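Local atomic coordinates of DUF72 domain-containing protein (Thermotoga maritima, PDB entry 1VPQ), a protein that is of unknown function but has a TIM-barrel-like fold that holds several bound sulfate ions in the crystal. Residues V154-Y159 / G187-R192; P183-L188 / R210-E215; H205-R210 / Y222-E227. All coordinates share one frame; numbering follows the deposited sequence.

Interaction 1. Residues V154-Y159 / G187-R192. With SO4 (sulfate ion), chain D; SO4 (sulfate ion), chain C; SO4 (sulfate ion), chain B.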
loop_
_atom_site.group_PDB
_atom_site.type_symbol
_atom_site.label_atom_id
_atom_site.label_comp_id
_atom_site.label_asym_id
_atom_site.label_seq_id
_atom_site.Cartn_x
_atom_site.Cartn_y
_atom_site.Cartn_z
ATOM N N VAL A 154 -3.997 -7.625 3.324
ATOM C CA VAL A 154 -5.249 -6.943 3.678
ATOM C C VAL A 154 -5.045 -5.873 4.766
ATOM O O VAL A 154 -4.348 -6.097 5.766
ATOM C CB VAL A 154 -6.362 -7.962 4.115
ATOM C CG1 VAL A 154 -7.553 -7.240 4.761
ATOM C CG2 VAL A 154 -6.852 -8.791 2.915
ATOM N N GLU A 155 -5.694 -4.728 4.541
ATOM C CA GLU A 155 -5.741 -3.606 5.469
ATOM C C GLU A 155 -7.196 -3.267 5.839
ATOM O O GLU A 155 -8.049 -3.112 4.956
ATOM C CB GLU A 155 -5.115 -2.368 4.806
ATOM C CG GLU A 155 -4.957 -1.165 5.728
ATOM C CD GLU A 155 -4.630 0.125 4.985
ATOM O OE1 GLU A 155 -3.903 0.062 3.979
ATOM O OE2 GLU A 155 -5.095 1.209 5.405
ATOM N N PHE A 156 -7.449 -3.095 7.134
ATOM C CA PHE A 156 -8.747 -2.643 7.645
ATOM C C PHE A 156 -8.684 -1.202 8.139
ATOM O O PHE A 156 -7.647 -0.747 8.626
ATOM C CB PHE A 156 -9.208 -3.517 8.804
ATOM C CG PHE A 156 -9.019 -4.979 8.575
ATOM C CD1 PHE A 156 -9.929 -5.697 7.812
ATOM C CD2 PHE A 156 -7.938 -5.645 9.138
ATOM C CE1 PHE A 156 -9.755 -7.075 7.601
ATOM C CE2 PHE A 156 -7.755 -7.018 8.939
ATOM C CZ PHE A 156 -8.668 -7.732 8.172
ATOM N N ARG A 157 -9.808 -0.501 8.010
ATOM C CA ARG A 157 -9.954 0.867 8.496
ATOM C C ARG A 157 -10.769 0.933 9.790
ATOM O O ARG A 157 -10.578 1.841 10.594
ATOM C CB ARG A 157 -10.641 1.725 7.437
ATOM C CG ARG A 157 -10.650 3.222 7.755
ATOM C CD ARG A 157 -9.420 3.871 7.198
ATOM N NE ARG A 157 -9.616 4.214 5.790
ATOM C CZ ARG A 157 -8.671 4.204 4.855
ATOM N NH1 ARG A 157 -7.428 3.830 5.136
ATOM N NH2 ARG A 157 -8.981 4.558 3.617
ATOM N N HIS A 158 -11.667 -0.026 9.999
ATOM C CA HIS A 158 -12.599 0.030 11.126
ATOM C C HIS A 158 -12.025 -0.693 12.361
ATOM O O HIS A 158 -11.446 -1.776 12.237
ATOM C CB HIS A 158 -13.950 -0.575 10.706
ATOM C CG HIS A 158 -15.089 -0.211 11.609
ATOM N ND1 HIS A 158 -15.628 -1.095 12.520
ATOM C CD2 HIS A 158 -15.792 0.941 11.742
ATOM C CE1 HIS A 158 -16.612 -0.502 13.174
ATOM N NE2 HIS A 158 -16.731 0.733 12.720
ATOM N N TYR A 159 -12.203 -0.073 13.532
ATOM C CA TYR A 159 -11.702 -0.577 14.816
ATOM C C TYR A 159 -12.147 -2.017 15.164
ATOM O O TYR A 159 -11.374 -2.790 15.736
ATOM C CB TYR A 159 -12.103 0.386 15.954
ATOM C CG TYR A 159 -13.562 0.294 16.364
ATOM C CD1 TYR A 159 -14.564 0.923 15.615
ATOM C CD2 TYR A 159 -13.942 -0.427 17.492
ATOM C CE1 TYR A 159 -15.896 0.834 15.983
ATOM C CE2 TYR A 159 -15.274 -0.526 17.862
ATOM C CZ TYR A 159 -16.252 0.104 17.103
ATOM O OH TYR A 159 -17.581 0.004 17.471
ATOM N N GLY A 187 -12.700 5.166 16.202
ATOM C CA GLY A 187 -13.214 4.293 15.146
ATOM C C GLY A 187 -12.201 3.688 14.197
ATOM O O GLY A 187 -12.496 2.691 13.537
ATOM N N LEU A 188 -11.020 4.292 14.118
ATOM C CA LEU A 188 -10.000 3.879 13.151
ATOM C C LEU A 188 -9.147 2.728 13.662
ATOM O O LEU A 188 -9.000 2.537 14.870
ATOM C CB LEU A 188 -9.095 5.055 12.796
ATOM C CG LEU A 188 -9.767 6.213 12.058
ATOM C CD1 LEU A 188 -8.749 7.290 11.743
ATOM C CD2 LEU A 188 -10.442 5.721 10.790
ATOM N N PHE A 189 -8.576 1.971 12.731
ATOM C CA PHE A 189 -7.813 0.785 13.085
ATOM C C PHE A 189 -6.463 1.217 13.663
ATOM O O PHE A 189 -5.797 2.090 13.100
ATOM C CB PHE A 189 -7.635 -0.124 11.862
ATOM C CG PHE A 189 -7.156 -1.509 12.200
ATOM C CD1 PHE A 189 -5.806 -1.781 12.291
ATOM C CD2 PHE A 189 -8.055 -2.536 12.426
ATOM C CE1 PHE A 189 -5.353 -3.060 12.612
ATOM C CE2 PHE A 189 -7.608 -3.813 12.737
ATOM C CZ PHE A 189 -6.258 -4.074 12.829
ATOM N N PRO A 190 -6.060 0.619 14.803
ATOM C CA PRO A 190 -4.811 1.025 15.457
ATOM C C PRO A 190 -3.547 0.490 14.792
ATOM O O PRO A 190 -3.611 -0.284 13.839
ATOM C CB PRO A 190 -4.949 0.427 16.856
ATOM C CG PRO A 190 -5.764 -0.791 16.653
ATOM C CD PRO A 190 -6.742 -0.448 15.558
ATOM N N TYR A 191 -2.407 0.921 15.312
ATOM C CA TYR A 191 -1.105 0.480 14.823
ATOM C C TYR A 191 -0.771 -0.812 15.522
ATOM O O TYR A 191 -0.527 -0.810 16.715
ATOM C CB TYR A 191 -0.045 1.540 15.129
ATOM C CG TYR A 191 1.375 1.146 14.841
ATOM C CD1 TYR A 191 1.905 1.274 13.566
ATOM C CD2 TYR A 191 2.208 0.681 15.859
ATOM C CE1 TYR A 191 3.224 0.920 13.300
ATOM C CE2 TYR A 191 3.520 0.330 15.609
ATOM C CZ TYR A 191 4.025 0.454 14.330
ATOM O OH TYR A 191 5.331 0.108 14.069
ATOM N N ARG A 192 -0.811 -1.908 14.776
ATOM C CA ARG A 192 -0.480 -3.241 15.307
ATOM C C ARG A 192 0.709 -3.842 14.554
ATOM O O ARG A 192 0.542 -4.353 13.450
ATOM C CB ARG A 192 -1.686 -4.202 15.206
ATOM C CG ARG A 192 -2.872 -3.949 16.145
ATOM C CD ARG A 192 -2.482 -3.119 17.342
ATOM N NE ARG A 192 -3.370 -3.205 18.489
ATOM C CZ ARG A 192 -3.431 -2.291 19.451
ATOM N NH1 ARG A 192 -2.691 -1.189 19.391
ATOM N NH2 ARG A 192 -4.257 -2.466 20.469
HETATM S S SO4 D . -1.933 3.133 18.476
HETATM O O1 SO4 D . -3.056 3.487 17.602
HETATM O O2 SO4 D . -2.281 2.019 19.366
HETATM O O3 SO4 D . -0.781 2.755 17.679
HETATM O O4 SO4 D . -1.550 4.295 19.254
HETATM S S SO4 C . -12.506 5.576 4.095
HETATM O O1 SO4 C . -11.950 5.298 2.774
HETATM O O2 SO4 C . -13.672 6.434 3.982
HETATM O O3 SO4 C . -12.929 4.333 4.723
HETATM O O4 SO4 C . -11.510 6.227 4.936
HETATM S S SO4 B . -5.866 4.616 1.350
HETATM O O1 SO4 B . -5.975 3.568 2.360
HETATM O O2 SO4 B . -7.184 4.959 0.829
HETATM O O3 SO4 B . -5.272 5.788 1.975
HETATM O O4 SO4 B . -5.051 4.133 0.240
#
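Arg157 and Leu188 run side by side and point the same way where the loop after strand 152-155 meets the loop after strand 176-181. From CB the arginine chain leaves with CG anti to the backbone N (chi1 -171°), and CG packs on Leu188 CD2 at 3.9 Å. CD lies near the same methyl and near one sulfate. Bends at chi2 and chi3 carry the chain round, and the guanidinium meets two sulfates at its edge: NE donates to O4 of the chain C ion at 2.9 Å, NH2 to O1 of that ion, and NH1 to O1 of the chain B ion at 3.1 Å. NH1 also forms a 3.5 Å salt bridge with Glu155 OE2. A single bridge of His158 with Leu188 joins the backbones: Tyr159 N donates to Gly187 O at 2.8 Å, and Phe189 N gives a weak bond to Arg157 O. Phe189 CD2 rests on Phe156 CB at 3.9 Å, the two rings inclined by 40°. An apolar stem with a charged tip is consistent with an anion-binding site near the strand ends; the sulfates probably come from the crystallisation liquor, so any natural ligand remains unknown.

Interaction 2. Residues P183-L188 / R210-E215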
loop_
_atom_site.group_PDB
_atom_site.type_symbol
_atom_site.label_atom_id
_atom_site.label_comp_id
_atom_site.label_asym_id
_atom_site.label_seq_id
_atom_site.Cartn_x
_atom_site.Cartn_y
_atom_site.Cartn_z
ATOM N N PRO A 183 -4.456 8.312 11.580
ATOM C CA PRO A 183 -4.843 9.206 12.679
ATOM C C PRO A 183 -5.279 8.486 13.976
ATOM O O PRO A 183 -5.827 7.371 13.934
ATOM C CB PRO A 183 -5.997 10.005 12.074
ATOM C CG PRO A 183 -5.724 10.019 10.626
ATOM C CD PRO A 183 -5.128 8.676 10.322
ATOM N N LYS A 184 -5.010 9.120 15.116
ATOM C CA LYS A 184 -5.344 8.554 16.426
ATOM C C LYS A 184 -6.704 9.090 16.847
ATOM O O LYS A 184 -6.824 9.928 17.750
ATOM C CB LYS A 184 -4.260 8.872 17.473
ATOM C CG LYS A 184 -2.821 8.615 17.011
ATOM C CD LYS A 184 -2.632 7.263 16.340
ATOM C CE LYS A 184 -1.158 6.953 16.108
ATOM N NZ LYS A 184 -0.969 5.630 15.453
ATOM N N LEU A 185 -7.730 8.589 16.168
ATOM C CA LEU A 185 -9.086 9.101 16.309
ATOM C C LEU A 185 -10.067 7.963 16.547
ATOM O O LEU A 185 -9.776 6.806 16.213
ATOM C CB LEU A 185 -9.487 9.861 15.043
ATOM C CG LEU A 185 -8.621 11.065 14.650
ATOM C CD1 LEU A 185 -8.843 11.405 13.187
ATOM C CD2 LEU A 185 -8.913 12.284 15.531
ATOM N N PRO A 186 -11.240 8.287 17.113
ATOM C CA PRO A 186 -12.287 7.292 17.319
ATOM C C PRO A 186 -12.636 6.484 16.056
ATOM O O PRO A 186 -12.803 7.046 14.975
ATOM C CB PRO A 186 -13.485 8.146 17.764
ATOM C CG PRO A 186 -12.873 9.330 18.389
ATOM C CD PRO A 186 -11.662 9.619 17.592
ATOM N N GLY A 187 -12.700 5.166 16.202
ATOM C CA GLY A 187 -13.214 4.293 15.146
ATOM C C GLY A 187 -12.201 3.688 14.197
ATOM O O GLY A 187 -12.496 2.691 13.537
ATOM N N LEU A 188 -11.020 4.292 14.118
ATOM C CA LEU A 188 -10.000 3.879 13.151
ATOM C C LEU A 188 -9.147 2.728 13.662
ATOM O O LEU A 188 -9.000 2.537 14.870
ATOM C CB LEU A 188 -9.095 5.055 12.796
ATOM C CG LEU A 188 -9.767 6.213 12.058
ATOM C CD1 LEU A 188 -8.749 7.290 11.743
ATOM C CD2 LEU A 188 -10.442 5.721 10.790
ATOM N N ARG A 210 -7.975 16.098 11.117
ATOM C CA ARG A 210 -9.121 16.524 10.311
ATOM C C ARG A 210 -9.496 15.449 9.276
ATOM O O ARG A 210 -10.250 15.705 8.337
ATOM C CB ARG A 210 -8.780 17.858 9.630
ATOM C CG ARG A 210 -9.984 18.733 9.291
ATOM C CD ARG A 210 -9.569 20.109 8.757
ATOM N N TRP A 211 -8.970 14.243 9.477
ATOM C CA TRP A 211 -9.163 13.099 8.583
ATOM C C TRP A 211 -10.590 12.877 8.105
ATOM O O TRP A 211 -10.787 12.528 6.953
ATOM C CB TRP A 211 -8.658 11.835 9.294
ATOM C CG TRP A 211 -8.850 10.527 8.575
ATOM C CD1 TRP A 211 -9.939 9.706 8.648
ATOM C CD2 TRP A 211 -7.901 9.856 7.733
ATOM N NE1 TRP A 211 -9.740 8.580 7.891
ATOM C CE2 TRP A 211 -8.497 8.642 7.318
ATOM C CE3 TRP A 211 -6.604 10.161 7.286
ATOM C CZ2 TRP A 211 -7.844 7.729 6.473
ATOM C CZ3 TRP A 211 -5.953 9.254 6.444
ATOM C CH2 TRP A 211 -6.580 8.052 6.046
ATOM N N PHE A 212 -11.578 13.055 8.980
ATOM C CA PHE A 212 -12.992 12.783 8.633
ATOM C C PHE A 212 -13.718 13.967 7.955
ATOM O O PHE A 212 -14.806 13.793 7.405
ATOM C CB PHE A 212 -13.783 12.343 9.874
ATOM C CG PHE A 212 -13.395 10.988 10.396
ATOM C CD1 PHE A 212 -13.793 9.836 9.735
ATOM C CD2 PHE A 212 -12.635 10.862 11.549
ATOM C CE1 PHE A 212 -13.438 8.581 10.215
ATOM C CE2 PHE A 212 -12.276 9.614 12.032
ATOM C CZ PHE A 212 -12.679 8.471 11.363
ATOM N N GLU A 213 -13.126 15.158 8.008
ATOM C CA GLU A 213 -13.721 16.360 7.401
ATOM C C GLU A 213 -13.072 16.746 6.066
ATOM O O GLU A 213 -13.699 17.409 5.241
ATOM C CB GLU A 213 -13.612 17.551 8.360
ATOM C CG GLU A 213 -14.412 17.409 9.651
ATOM C CD GLU A 213 -13.731 16.510 10.673
ATOM O OE1 GLU A 213 -12.576 16.802 11.047
ATOM O OE2 GLU A 213 -14.349 15.512 11.104
ATOM N N ALA A 214 -11.830 16.313 5.854
ATOM C CA ALA A 214 -10.968 16.879 4.813
ATOM C C ALA A 214 -11.303 16.444 3.380
ATOM O O ALA A 214 -11.628 15.276 3.133
ATOM C CB ALA A 214 -9.512 16.566 5.122
ATOM N N GLU A 215 -11.178 17.408 2.455
ATOM C CA GLU A 215 -11.446 17.245 1.011
ATOM C C GLU A 215 -10.350 16.522 0.233
ATOM O O GLU A 215 -9.302 17.112 -0.058
ATOM C CB GLU A 215 -11.575 18.615 0.349
ATOM C CG GLU A 215 -12.868 19.353 0.603
ATOM C CD GLU A 215 -13.087 20.487 -0.390
ATOM O OE1 GLU A 215 -12.101 20.947 -1.013
ATOM O OE2 GLU A 215 -14.246 20.921 -0.547
#
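Trp211 offers one face of its indole to the loop 183-188: Pro183 CD sits over the six-membered ring, 4.0 Å from its centroid and 24° off the normal, and Leu188 CD1 lies over the same face nearer the pyrrole rim. Phe212 CE1 comes in at the indole edge, and Trp211 CD1 in turn stands 3.8 Å above the centre of the Phe212 ring. In Trp211 CG stands anti to the backbone N (chi1 176°), and chi2 of -89° sets the plane of the indole, whose CE3 meets Pro183 CG at 3.5 Å; the two side chains cross at about a right angle. Leu188 and Phe212 meet tip to tip, CD2 to CZ at 3.6 Å. Leu185 slides past Phe212 in the opposite direction, its CD1 being 3.9 Å from Trp211 CB and 4.0 Å from Phe212 CE2. No hydrogen bond links the segments, so the contact rests on apolar and CH-pi packing. In the type II turn from Leu185 to Leu188, with Gly187 at positive phi, both leucines point toward the aromatic pair. Such packing joins the loops that follow strands 176-181 and 199-204, neighbours in the parallel sheet of a TIM-barrel-like fold.

Interaction 3. Residues H205-R210 / Y222-E227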
loop_
_atom_site.group_PDB
_atom_site.type_symbol
_atom_site.label_atom_id
_atom_site.label_comp_id
_atom_site.label_asym_id
_atom_site.label_seq_id
_atom_site.Cartn_x
_atom_site.Cartn_y
_atom_site.Cartn_z
ATOM N N HIS A 205 -0.284 6.663 6.596
ATOM C CA HIS A 205 -1.198 7.648 5.994
ATOM C C HIS A 205 -1.079 9.034 6.607
ATOM O O HIS A 205 -1.815 9.951 6.221
ATOM C CB HIS A 205 -2.653 7.189 6.166
ATOM C CG HIS A 205 -2.925 5.821 5.629
ATOM N ND1 HIS A 205 -2.780 5.507 4.297
ATOM C CD2 HIS A 205 -3.354 4.694 6.238
ATOM C CE1 HIS A 205 -3.092 4.239 4.113
ATOM N NE2 HIS A 205 -3.443 3.721 5.276
ATOM N N GLY A 206 -0.178 9.174 7.574
ATOM C CA GLY A 206 -0.129 10.360 8.422
ATOM C C GLY A 206 -1.217 10.329 9.482
ATOM O O GLY A 206 -1.973 9.368 9.579
ATOM N N ARG A 207 -1.304 11.399 10.260
ATOM C CA ARG A 207 -2.162 11.443 11.439
ATOM C C ARG A 207 -2.962 12.725 11.518
ATOM O O ARG A 207 -3.189 13.261 12.604
ATOM C CB ARG A 207 -1.319 11.320 12.703
ATOM C CG ARG A 207 -0.469 10.096 12.738
ATOM C CD ARG A 207 0.403 10.146 13.939
ATOM N NE ARG A 207 1.145 8.915 14.088
ATOM C CZ ARG A 207 2.027 8.687 15.051
ATOM N NH1 ARG A 207 2.287 9.618 15.970
ATOM N NH2 ARG A 207 2.653 7.522 15.091
ATOM N N ASN A 208 -3.388 13.207 10.358
ATOM C CA ASN A 208 -4.220 14.391 10.266
ATOM C C ASN A 208 -5.484 14.244 11.116
ATOM O O ASN A 208 -6.315 13.390 10.852
ATOM C CB ASN A 208 -4.583 14.638 8.795
ATOM C CG ASN A 208 -5.283 15.978 8.568
ATOM O OD1 ASN A 208 -5.579 16.709 9.509
ATOM N ND2 ASN A 208 -5.553 16.294 7.305
ATOM N N GLU A 209 -5.620 15.098 12.128
ATOM C CA GLU A 209 -6.802 15.118 13.008
ATOM C C GLU A 209 -8.099 15.507 12.303
ATOM O O GLU A 209 -9.186 15.295 12.840
ATOM C CB GLU A 209 -6.582 16.102 14.152
ATOM C CG GLU A 209 -5.473 15.703 15.114
ATOM C CD GLU A 209 -5.147 16.791 16.134
ATOM O OE1 GLU A 209 -5.768 17.886 16.086
ATOM O OE2 GLU A 209 -4.262 16.538 16.982
ATOM N N ARG A 210 -7.975 16.098 11.117
ATOM C CA ARG A 210 -9.121 16.524 10.311
ATOM C C ARG A 210 -9.496 15.449 9.276
ATOM O O ARG A 210 -10.250 15.705 8.337
ATOM C CB ARG A 210 -8.780 17.858 9.630
ATOM C CG ARG A 210 -9.984 18.733 9.291
ATOM C CD ARG A 210 -9.569 20.109 8.757
ATOM N N TYR A 222 -0.066 15.707 6.051
ATOM C CA TYR A 222 0.658 15.459 7.292
ATOM C C TYR A 222 2.116 15.162 6.981
ATOM O O TYR A 222 2.416 14.542 5.965
ATOM C CB TYR A 222 0.043 14.286 8.038
ATOM C CG TYR A 222 0.580 14.101 9.433
ATOM C CD1 TYR A 222 0.018 14.778 10.503
ATOM C CD2 TYR A 222 1.631 13.233 9.688
ATOM C CE1 TYR A 222 0.502 14.618 11.792
ATOM C CE2 TYR A 222 2.129 13.057 10.986
ATOM C CZ TYR A 222 1.555 13.751 12.030
ATOM O OH TYR A 222 2.021 13.595 13.312
ATOM N N LEU A 223 3.011 15.625 7.850
ATOM C CA LEU A 223 4.444 15.365 7.726
ATOM C C LEU A 223 4.958 14.780 9.034
ATOM O O LEU A 223 5.070 15.493 10.035
ATOM C CB LEU A 223 5.211 16.653 7.388
ATOM C CG LEU A 223 6.725 16.514 7.125
ATOM C CD1 LEU A 223 7.015 15.863 5.779
ATOM C CD2 LEU A 223 7.406 17.858 7.204
ATOM N N TYR A 224 5.261 13.484 9.023
ATOM C CA TYR A 224 5.815 12.822 10.191
ATOM C C TYR A 224 7.080 13.530 10.693
ATOM O O TYR A 224 7.939 13.916 9.906
ATOM C CB TYR A 224 6.158 11.366 9.871
ATOM C CG TYR A 224 4.973 10.431 9.790
ATOM C CD1 TYR A 224 4.438 9.852 10.943
ATOM C CD2 TYR A 224 4.408 10.090 8.558
ATOM C CE1 TYR A 224 3.363 8.980 10.879
ATOM C CE2 TYR A 224 3.323 9.215 8.484
ATOM C CZ TYR A 224 2.810 8.665 9.651
ATOM O OH TYR A 224 1.740 7.808 9.598
ATOM N N SER A 225 7.175 13.688 12.009
ATOM C CA SER A 225 8.393 14.158 12.657
ATOM C C SER A 225 9.445 13.057 12.657
ATOM O O SER A 225 9.113 11.875 12.584
ATOM C CB SER A 225 8.108 14.577 14.106
ATOM O OG SER A 225 7.943 13.449 14.962
ATOM N N GLU A 226 10.709 13.464 12.753
ATOM C CA GLU A 226 11.841 12.534 12.852
ATOM C C GLU A 226 11.709 11.605 14.065
ATOM O O GLU A 226 12.108 10.441 14.010
ATOM C CB GLU A 226 13.173 13.299 12.911
ATOM N N GLU A 227 11.135 12.125 15.148
ATOM C CA GLU A 227 10.911 11.335 16.364
ATOM C C GLU A 227 9.955 10.167 16.103
ATOM O O GLU A 227 10.227 9.031 16.507
ATOM C CB GLU A 227 10.347 12.210 17.487
ATOM C CG GLU A 227 11.228 13.399 17.890
ATOM C CD GLU A 227 12.396 13.013 18.814
ATOM O OE1 GLU A 227 13.175 12.086 18.463
ATOM O OE2 GLU A 227 12.542 13.659 19.888
#
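Tyr224 OH is held by two groups: Gly206 N gives it a weak bond of 3.1 Å, with an angle of 132° at the hydrogen, and it is also hydrogen-bonded to Asp181 OD2. The contact belongs to a beta-alpha connection of the TIM-barrel-like fold, in which the loop after strand 199-204 packs on the residues leading into helix 226-240, with Ser225 as its N-cap. Gly206 has positive phi and passes close to both tyrosines, its CA 3.6 Å from Tyr222 CD2. The next residue covers Tyr222: Arg207 N stands 3.4 Å above one face of the ring, offset toward the rim, and Arg207 CB follows over the same ring, 4.0 Å from its centroid and 21° off the normal. From there the arginine chain runs extended to NE, crossing Tyr224 at about a right angle with guanidinium and ring planes 77° apart. Its charge is matched outside the segments by Asp181 at NE and Glu228 at NH1. Asp181 thus serves both Arg207 and Tyr224, while Glu228 also receives the hydroxyl of Tyr222. Farther along, Asn208 opens an Asx turn, its OD1 accepting from Arg210 N at 2.9 Å.

Interactions 1 and 2 join loops that follow different strands; interaction 3 lies within the single connection from strand 199-204 into helix 226-240. Interaction 1 is mostly buried, with Tyr159 exposed; the others are partly buried, and interaction 2 has two exposed residues, Pro186 and Phe212. Interactions 1 and 2 share Gly187 and Leu188, so one loop serves two neighbours. Their chemistry differs with place: backbone bonds and an anion-binding arginine in interaction 1, purely apolar and aromatic packing in interaction 2, glycine and arginine against two tyrosines in interaction 3, with one weak backbone-to-hydroxyl bond. Interactions 1 and 3 meet through Glu155 OE2 and His205 NE2, 3.0 Å apart, probably hydrogen-bonded. Trp211 reaches both, packing on Arg157 and His205.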